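Sialidase domain-containing protein (Dyadobacter fermentans, PDB 5HX0) is of unknown function but has a sialidase-like beta-propeller fold and may bind or process carbohydrates. Local coordinates at residues V381-N386 and H393-I398. Sequence-based numbering, arbitrary orientation.
Sequences VSYYFN and HIAGSI
Tyr383 lies across the neighbouring strand and meets Ser397 through its hydroxyl. With chi1 at 41°, its CG sits between the backbone N and the carbonyl carbon, and the ring passes over the backbone of the other strand. One face takes Ala395 O over its centre and Gly396 N nearer the rim, while CE1 rests 3.7 Å from Ala395 CB. Ser397 OG sits at the ring's edge, in its plane, and accepts a 2.7 Å hydrogen bond from Tyr383 OH. Arg358 bonds the same hydroxyl and Asp47 bonds Ser397 OG, so this buried polar pair is tied in from both ends. In the close non-hydrogen-bonded pair Ser382-Gly396, Gly396 CA comes 3.1 Å from Val381 O in a CA-H...O contact. On the sheet face that carries Tyr383 and Ala395, Phe385 CB stands 4.0 Å from His393 NE2, whose ring is held by a hydrogen bond from ND1 to Pro391 O; the Phe385 ring leads away to a cation-pi contact with Arg358. On the face of Ser382, Tyr384 and Ile394, Tyr384 CB meets Ile394 CD1 at 3.9 Å, and Tyr384 OH is hydrogen-bonded to Asp365 OD1. Six backbone hydrogen bonds join the antiparallel segments. They belong to hairpin 378-385/393-401, the central pair of a four-stranded blade; strand 42-51, from the chain's start, completes it beside 393-401, a propeller's Velcro closure, 367-375 lies beyond 378-385, and strand 56-65 packs on Ser382, Tyr384 and Ile394.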
loop_
_atom_site.group_PDB
_atom_site.type_symbol
_atom_site.label_atom_id
_atom_site.label_comp_id
_atom_site.label_asym_id
_atom_site.label_seq_id
_atom_site.Cartn_x
_atom_site.Cartn_y
_atom_site.Cartn_z
ATOM N N VAL A 381 -16.075 9.830 21.238
ATOM C CA VAL A 381 -16.854 9.316 20.111
ATOM C C VAL A 381 -16.135 9.807 18.862
ATOM O O VAL A 381 -16.231 10.984 18.508
ATOM C CB VAL A 381 -18.308 9.790 20.143
ATOM C CG1 VAL A 381 -19.084 9.164 18.963
ATOM C CG2 VAL A 381 -18.954 9.458 21.499
ATOM N N SER A 382 -15.394 8.918 18.200
ATOM C CA SER A 382 -14.796 9.289 16.930
ATOM C C SER A 382 -15.772 9.022 15.785
ATOM O O SER A 382 -16.738 8.270 15.921
ATOM C CB SER A 382 -13.492 8.507 16.691
ATOM O OG SER A 382 -13.783 7.159 16.319
ATOM N N TYR A 383 -15.511 9.659 14.646
ATOM C CA TYR A 383 -16.324 9.518 13.440
ATOM C C TYR A 383 -15.538 10.168 12.314
ATOM O O TYR A 383 -14.496 10.780 12.551
ATOM C CB TYR A 383 -17.723 10.154 13.589
ATOM C CG TYR A 383 -17.720 11.480 14.319
ATOM C CD1 TYR A 383 -17.469 12.676 13.639
ATOM C CD2 TYR A 383 -17.948 11.536 15.699
ATOM C CE1 TYR A 383 -17.458 13.895 14.316
ATOM C CE2 TYR A 383 -17.949 12.758 16.376
ATOM C CZ TYR A 383 -17.689 13.922 15.679
ATOM O OH TYR A 383 -17.679 15.119 16.351
ATOM N N TYR A 384 -16.009 10.000 11.076
ATOM C CA TYR A 384 -15.463 10.846 10.029
ATOM C C TYR A 384 -16.508 11.885 9.658
ATOM O O TYR A 384 -17.697 11.767 9.999
ATOM C CB TYR A 384 -14.953 10.051 8.800
ATOM C CG TYR A 384 -15.988 9.645 7.757
ATOM C CD1 TYR A 384 -16.882 8.611 8.008
ATOM C CD2 TYR A 384 -16.028 10.266 6.494
ATOM C CE1 TYR A 384 -17.829 8.207 7.039
ATOM C CE2 TYR A 384 -16.981 9.872 5.516
ATOM C CZ TYR A 384 -17.874 8.832 5.807
ATOM O OH TYR A 384 -18.822 8.422 4.868
ATOM N N PHE A 385 -16.035 12.965 9.044
ATOM C CA PHE A 385 -16.857 14.165 9.000
ATOM C C PHE A 385 -16.442 15.028 7.821
ATOM O O PHE A 385 -15.370 14.852 7.237
ATOM C CB PHE A 385 -16.748 14.971 10.306
ATOM C CG PHE A 385 -18.013 15.697 10.656
ATOM C CD1 PHE A 385 -19.118 14.986 11.095
ATOM C CD2 PHE A 385 -18.097 17.085 10.541
ATOM C CE1 PHE A 385 -20.307 15.638 11.425
ATOM C CE2 PHE A 385 -19.264 17.752 10.850
ATOM C CZ PHE A 385 -20.383 17.035 11.290
ATOM N N ASN A 386 -17.326 15.957 7.467
ATOM C CA ASN A 386 -17.002 17.034 6.546
ATOM C C ASN A 386 -17.904 18.207 6.898
ATOM O O ASN A 386 -19.063 18.015 7.284
ATOM C CB ASN A 386 -17.191 16.677 5.063
ATOM C CG ASN A 386 -18.656 16.603 4.665
ATOM O OD1 ASN A 386 -19.245 17.601 4.240
ATOM N ND2 ASN A 386 -19.268 15.418 4.833
ATOM N N HIS A 393 -12.564 13.984 6.803
ATOM C CA HIS A 393 -11.511 13.888 7.809
ATOM C C HIS A 393 -12.033 13.099 9.009
ATOM O O HIS A 393 -13.245 12.889 9.170
ATOM C CB HIS A 393 -11.025 15.297 8.228
ATOM C CG HIS A 393 -12.084 16.156 8.860
ATOM N ND1 HIS A 393 -13.033 16.841 8.127
ATOM C CD2 HIS A 393 -12.340 16.442 10.159
ATOM C CE1 HIS A 393 -13.828 17.507 8.948
ATOM N NE2 HIS A 393 -13.441 17.266 10.189
ATOM N N ILE A 394 -11.114 12.663 9.869
ATOM C CA ILE A 394 -11.490 12.032 11.136
ATOM C C ILE A 394 -11.654 13.117 12.200
ATOM O O ILE A 394 -10.808 14.002 12.345
ATOM C CB ILE A 394 -10.438 10.996 11.575
ATOM C CG1 ILE A 394 -9.993 10.121 10.368
ATOM C CG2 ILE A 394 -10.983 10.153 12.762
ATOM C CD1 ILE A 394 -11.159 9.377 9.668
ATOM N N ALA A 395 -12.721 13.016 12.984
ATOM C CA ALA A 395 -13.011 13.971 14.040
ATOM C C ALA A 395 -13.561 13.200 15.237
ATOM O O ALA A 395 -13.742 11.977 15.189
ATOM C CB ALA A 395 -14.005 15.029 13.557
ATOM N N GLY A 396 -13.846 13.918 16.310
ATOM C CA GLY A 396 -14.424 13.272 17.467
ATOM C C GLY A 396 -15.088 14.284 18.371
ATOM O O GLY A 396 -14.866 15.498 18.270
ATOM N N SER A 397 -15.926 13.761 19.250
ATOM C CA SER A 397 -16.554 14.529 20.311
ATOM C C SER A 397 -16.167 13.862 21.620
ATOM O O SER A 397 -16.345 12.649 21.769
ATOM C CB SER A 397 -18.075 14.549 20.154
ATOM O OG SER A 397 -18.472 15.208 18.968
ATOM N N ILE A 398 -15.648 14.636 22.563
ATOM C CA ILE A 398 -15.327 14.112 23.885
ATOM C C ILE A 398 -16.511 14.370 24.816
ATOM O O ILE A 398 -16.939 15.517 24.988
ATOM C CB ILE A 398 -14.039 14.737 24.428
ATOM C CG1 ILE A 398 -12.864 14.364 23.500
ATOM C CG2 ILE A 398 -13.762 14.230 25.832
ATOM C CD1 ILE A 398 -11.533 14.980 23.904
#